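PDB 5W5P: tail fiber protein from Acinetobacter phage AM24, which probably recognises, and as in related tailspikes may depolymerise, the capsular polysaccharide of the Acinetobacter host during phage adsorption. Local coordinates for residues F391-L395 and G422-T426; A327-F333 and G362-T368. All blocks are in the same frame, centred on the assembly; numbering follows the deposited sequence.

Contact 1: residues F391-L395 and G422-T426; sequences FTASL and GQVVT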
loop_
_atom_site.group_PDB
_atom_site.type_symbol
_atom_site.label_atom_id
_atom_site.label_comp_id
_atom_site.label_asym_id
_atom_site.label_seq_id
_atom_site.Cartn_x
_atom_site.Cartn_y
_atom_site.Cartn_z
ATOM N N PHE A 391 -6.274 -20.799 -8.796
ATOM C CA PHE A 391 -5.248 -21.533 -8.065
ATOM C C PHE A 391 -5.902 -22.732 -7.388
ATOM O O PHE A 391 -7.130 -22.828 -7.294
ATOM C CB PHE A 391 -4.543 -20.644 -7.032
ATOM C CG PHE A 391 -5.454 -20.105 -5.963
ATOM C CD1 PHE A 391 -6.142 -18.919 -6.151
ATOM C CD2 PHE A 391 -5.615 -20.782 -4.762
ATOM C CE1 PHE A 391 -6.979 -18.420 -5.161
ATOM C CE2 PHE A 391 -6.450 -20.291 -3.772
ATOM C CZ PHE A 391 -7.131 -19.109 -3.972
ATOM N N THR A 392 -5.062 -23.650 -6.915
ATOM C CA THR A 392 -5.498 -24.779 -6.103
ATOM C C THR A 392 -4.794 -24.703 -4.755
ATOM O O THR A 392 -3.559 -24.668 -4.697
ATOM C CB THR A 392 -5.200 -26.110 -6.796
ATOM O OG1 THR A 392 -5.650 -26.058 -8.155
ATOM C CG2 THR A 392 -5.897 -27.252 -6.082
ATOM N N ALA A 393 -5.576 -24.659 -3.681
ATOM C CA ALA A 393 -5.043 -24.646 -2.327
ATOM C C ALA A 393 -4.780 -26.069 -1.843
ATOM O O ALA A 393 -5.331 -27.042 -2.364
ATOM C CB ALA A 393 -6.006 -23.933 -1.370
ATOM N N SER A 394 -3.924 -26.182 -0.832
ATOM C CA SER A 394 -3.565 -27.474 -0.246
ATOM C C SER A 394 -4.431 -27.681 0.995
ATOM O O SER A 394 -4.074 -27.273 2.101
ATOM C CB SER A 394 -2.077 -27.518 0.085
ATOM O OG SER A 394 -1.760 -28.662 0.858
ATOM N N LEU A 395 -5.582 -28.330 0.809
ATOM C CA LEU A 395 -6.569 -28.451 1.875
ATOM C C LEU A 395 -6.820 -29.896 2.300
ATOM O O LEU A 395 -7.824 -30.166 2.965
ATOM C CB LEU A 395 -7.885 -27.795 1.455
ATOM C CG LEU A 395 -7.837 -26.290 1.196
ATOM C CD1 LEU A 395 -9.088 -25.852 0.456
ATOM C CD2 LEU A 395 -7.689 -25.538 2.505
ATOM N N GLY A 422 -13.951 -23.138 -3.465
ATOM C CA GLY A 422 -13.477 -23.979 -2.387
ATOM C C GLY A 422 -12.019 -23.825 -2.013
ATOM O O GLY A 422 -11.556 -24.537 -1.116
ATOM N N GLN A 423 -11.278 -22.927 -2.657
ATOM C CA GLN A 423 -9.847 -22.793 -2.419
ATOM C C GLN A 423 -9.501 -21.642 -1.485
ATOM O O GLN A 423 -8.318 -21.418 -1.211
ATOM C CB GLN A 423 -9.107 -22.617 -3.748
ATOM C CG GLN A 423 -9.409 -23.692 -4.772
ATOM C CD GLN A 423 -9.283 -25.094 -4.206
ATOM O OE1 GLN A 423 -8.184 -25.554 -3.891
ATOM N NE2 GLN A 423 -10.413 -25.785 -4.082
ATOM N N VAL A 424 -10.499 -20.907 -1.001
ATOM C CA VAL A 424 -10.303 -19.775 -0.106
ATOM C C VAL A 424 -11.054 -20.054 1.185
ATOM O O VAL A 424 -12.192 -20.539 1.164
ATOM C CB VAL A 424 -10.781 -18.454 -0.741
ATOM C CG1 VAL A 424 -10.925 -17.369 0.316
ATOM C CG2 VAL A 424 -9.821 -18.018 -1.832
ATOM N N VAL A 425 -10.413 -19.750 2.309
ATOM C CA VAL A 425 -10.974 -20.012 3.622
ATOM C C VAL A 425 -11.464 -18.735 4.300
ATOM O O VAL A 425 -12.542 -18.728 4.898
ATOM C CB VAL A 425 -9.950 -20.763 4.502
ATOM C CG1 VAL A 425 -10.181 -20.479 5.956
ATOM C CG2 VAL A 425 -10.054 -22.264 4.242
ATOM N N THR A 426 -10.711 -17.643 4.205
ATOM C CA THR A 426 -11.062 -16.389 4.864
ATOM C C THR A 426 -11.290 -15.306 3.822
ATOM O O THR A 426 -10.411 -15.044 2.993
ATOM C CB THR A 426 -9.967 -15.941 5.842
ATOM O OG1 THR A 426 -9.669 -17.002 6.762
ATOM C CG2 THR A 426 -10.414 -14.707 6.615
#
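Ala393 and Gln423 bring the two backbones nearest, their CA atoms 5.1 Å apart, where two irregular loops of a right-handed parallel beta-helix of the tailspike type meet: 391-395 comes just after strand 389-390, while the loop 422-426 leads into strand 427-428. Gln423 takes the largest share of the contact. The bend of its chain at chi2 (-49°) brings OE1 beside the backbone of Ala393. OE1 then accepts the Ala393 N-H at 2.8 Å, the donor lying in the carbonyl plane on a lone pair, with 148° at the hydrogen. The amide is held from its other end too, since NE2 donates to the backbone O of Glu421; together the two bonds should limit its rotation. The aliphatic part of Gln423 and the Phe391 ring slide past each other in opposite directions, Gln423 CB 3.5 Å from Phe391 CE2, with ring and amide planes 63° apart. At the edge of the same ring and in its plane, Val424 CG2 meets Phe391 CZ at 3.6 Å, the two side chains crossing at about a right angle. Pro406 also packs on this ring. Leu395 O accepts a hydrogen bond from Arg450 NH2 of the second subunit, which places this end of the loop at the subunit interface. On the intrachain side, Leu395 CD1 presses against Gly422 O at 3.2 Å.

Contact 2: residues A327-F333 and G362-T368; sequences AVYAGTF and GYSSGVT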
loop_
_atom_site.group_PDB
_atom_site.type_symbol
_atom_site.label_atom_id
_atom_site.label_comp_id
_atom_site.label_asym_id
_atom_site.label_seq_id
_atom_site.Cartn_x
_atom_site.Cartn_y
_atom_site.Cartn_z
ATOM N N ALA A 327 4.174 -20.759 -7.557
ATOM C CA ALA A 327 4.031 -20.668 -6.112
ATOM C C ALA A 327 4.506 -19.303 -5.631
ATOM O O ALA A 327 5.616 -18.869 -5.957
ATOM C CB ALA A 327 4.824 -21.783 -5.429
ATOM N N VAL A 328 3.667 -18.628 -4.848
ATOM C CA VAL A 328 3.938 -17.278 -4.363
ATOM C C VAL A 328 3.902 -17.293 -2.843
ATOM O O VAL A 328 2.892 -17.685 -2.247
ATOM C CB VAL A 328 2.922 -16.260 -4.909
ATOM C CG1 VAL A 328 3.182 -14.859 -4.319
ATOM C CG2 VAL A 328 2.949 -16.226 -6.435
ATOM N N TYR A 329 4.996 -16.861 -2.215
ATOM C CA TYR A 329 5.034 -16.603 -0.780
ATOM C C TYR A 329 5.043 -15.095 -0.560
ATOM O O TYR A 329 5.784 -14.373 -1.239
ATOM C CB TYR A 329 6.267 -17.227 -0.121
ATOM C CG TYR A 329 6.370 -18.733 -0.219
ATOM C CD1 TYR A 329 5.308 -19.499 -0.678
ATOM C CD2 TYR A 329 7.536 -19.386 0.146
ATOM C CE1 TYR A 329 5.404 -20.875 -0.771
ATOM C CE2 TYR A 329 7.643 -20.766 0.057
ATOM C CZ TYR A 329 6.573 -21.504 -0.404
ATOM O OH TYR A 329 6.675 -22.874 -0.501
ATOM N N ALA A 330 4.217 -14.625 0.378
ATOM C CA ALA A 330 4.125 -13.208 0.725
ATOM C C ALA A 330 3.798 -12.354 -0.505
ATOM O O ALA A 330 4.567 -11.485 -0.922
ATOM C CB ALA A 330 5.410 -12.728 1.408
ATOM N N GLY A 331 2.633 -12.622 -1.087
ATOM C CA GLY A 331 2.122 -11.838 -2.200
ATOM C C GLY A 331 1.044 -10.877 -1.735
ATOM O O GLY A 331 0.262 -11.190 -0.837
ATOM N N THR A 332 1.018 -9.695 -2.353
ATOM C CA THR A 332 0.000 -8.691 -2.075
ATOM C C THR A 332 -0.470 -8.070 -3.383
ATOM O O THR A 332 0.336 -7.801 -4.275
ATOM C CB THR A 332 0.527 -7.601 -1.121
ATOM O OG1 THR A 332 1.882 -7.278 -1.452
ATOM C CG2 THR A 332 0.457 -8.070 0.336
ATOM N N PHE A 333 -1.783 -7.867 -3.498
ATOM C CA PHE A 333 -2.398 -7.227 -4.666
ATOM C C PHE A 333 -3.458 -6.258 -4.143
ATOM O O PHE A 333 -4.584 -6.671 -3.849
ATOM C CB PHE A 333 -3.014 -8.249 -5.616
ATOM C CG PHE A 333 -2.037 -9.269 -6.143
ATOM C CD1 PHE A 333 -1.667 -10.358 -5.365
ATOM C CD2 PHE A 333 -1.509 -9.156 -7.423
ATOM C CE1 PHE A 333 -0.783 -11.300 -5.833
ATOM C CE2 PHE A 333 -0.620 -10.103 -7.899
ATOM C CZ PHE A 333 -0.257 -11.178 -7.097
ATOM N N GLY A 362 3.897 -25.266 -7.821
ATOM C CA GLY A 362 3.771 -25.518 -6.399
ATOM C C GLY A 362 2.670 -24.700 -5.732
ATOM O O GLY A 362 2.065 -23.810 -6.324
ATOM N N TYR A 363 2.408 -25.013 -4.464
ATOM C CA TYR A 363 1.363 -24.319 -3.722
ATOM C C TYR A 363 1.849 -22.959 -3.229
ATOM O O TYR A 363 3.013 -22.795 -2.848
ATOM C CB TYR A 363 0.898 -25.156 -2.529
ATOM C CG TYR A 363 0.094 -26.382 -2.890
ATOM C CD1 TYR A 363 -1.237 -26.276 -3.272
ATOM C CD2 TYR A 363 0.663 -27.649 -2.831
ATOM C CE1 TYR A 363 -1.975 -27.398 -3.601
ATOM C CE2 TYR A 363 -0.064 -28.778 -3.159
ATOM C CZ TYR A 363 -1.383 -28.648 -3.544
ATOM O OH TYR A 363 -2.111 -29.770 -3.869
ATOM N N SER A 364 0.945 -21.982 -3.230
ATOM C CA SER A 364 1.249 -20.663 -2.703
ATOM C C SER A 364 1.010 -20.633 -1.196
ATOM O O SER A 364 0.388 -21.531 -0.619
ATOM C CB SER A 364 0.412 -19.595 -3.402
ATOM O OG SER A 364 0.794 -19.458 -4.760
ATOM N N SER A 365 1.518 -19.581 -0.549
ATOM C CA SER A 365 1.432 -19.498 0.910
ATOM C C SER A 365 1.560 -18.043 1.338
ATOM O O SER A 365 2.659 -17.485 1.301
ATOM C CB SER A 365 2.508 -20.360 1.564
ATOM O OG SER A 365 2.269 -20.486 2.951
ATOM N N GLY A 366 0.449 -17.449 1.768
ATOM C CA GLY A 366 0.453 -16.071 2.219
ATOM C C GLY A 366 0.259 -15.071 1.098
ATOM O O GLY A 366 1.218 -14.432 0.660
ATOM N N VAL A 367 -0.978 -14.939 0.615
ATOM C CA VAL A 367 -1.326 -14.021 -0.465
ATOM C C VAL A 367 -2.604 -13.293 -0.077
ATOM O O VAL A 367 -3.574 -13.922 0.361
ATOM C CB VAL A 367 -1.513 -14.755 -1.813
ATOM C CG1 VAL A 367 -1.683 -13.756 -2.952
ATOM C CG2 VAL A 367 -0.347 -15.691 -2.091
ATOM N N THR A 368 -2.612 -11.968 -0.234
ATOM C CA THR A 368 -3.742 -11.150 0.193
ATOM C C THR A 368 -4.172 -10.218 -0.927
ATOM O O THR A 368 -3.344 -9.491 -1.486
ATOM C CB THR A 368 -3.391 -10.338 1.444
ATOM O OG1 THR A 368 -2.776 -11.195 2.413
ATOM C CG2 THR A 368 -4.645 -9.720 2.048
HETATM O O HOH W 1 5.867 -22.770 -8.279
HETATM O O HOH W 2 5.128 -23.962 -2.399
HETATM O O HOH W 3 -0.326 -11.674 1.896
#
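Ser365 N reaches Val328 O at 2.9 Å in a nearly straight bond, 170° at the hydrogen, and with it begins the parallel pairing of two successive turns of the beta-helix. Beyond a corner at Tyr329 and Ala330, the strands 331-333 and 365-368 run 4.7 Å apart at 12°. Gly331 N donates to Gly366 O, Gly331 O accepts from Thr368 N, and Phe333 N closes on Thr368 O at 3.0 Å, approaching almost along the C=O axis. Before the corner a side chain takes the place of a backbone acceptor: Ser364 OG, set beside its own backbone N (chi1 -68°), receives the Val328 N-H at 3.0 Å. Val367 packs with its two methyls separately, CG1 at the edge of the Phe333 ring, 3.9 Å from CE1, and CG2 beside Val328, 3.8 Å from its O and 4.3 Å from CG1. Tyr329 brings CD1 to 3.7 Å from Ser365 CB, its ring oblique to that carbon, while Tyr363 O lies near the ring plane at the edge.

Further out, water 2 joins Tyr329 OH to Tyr363 O, and water 3 donates to Gly331 O while accepting from Thr368 OG1. Ser364 OG is also bonded to Gly356 O, in the connection between the two segments, and Ser365 OG to Val402 O and Ala404 N of later chain. Phe333 stacks on Phe369, and Tyr329 on Trp412 of the second subunit. The chemistry is thus divided: Val367 packs its methyls against Val328 and Phe333, whereas the hydroxyls of Ser364 and Ser365 bond to backbone groups, so that two buried hydroxyls next to the strand pairing have backbone partners.

In the fold
The two contacts follow one another along the chain, contact 2 closing before contact 1 opens, and their centres lie 12 Å apart. They touch through Tyr363, whose ring extends from contact 2 to the loop 391-395: its CD1 is 3.2 Å from Thr392 O, and its CE1 is 3.6 Å from Ala393 C. Lys357 ties them again, making a cation-pi interaction with Tyr363 and backbone hydrogen bonding with Thr392. Regular strand pairing in contact 2 gives way to irregular loop packing in contact 1, and both also face the second subunit, consistent with coils that stack within a chain while assembling into a trimer.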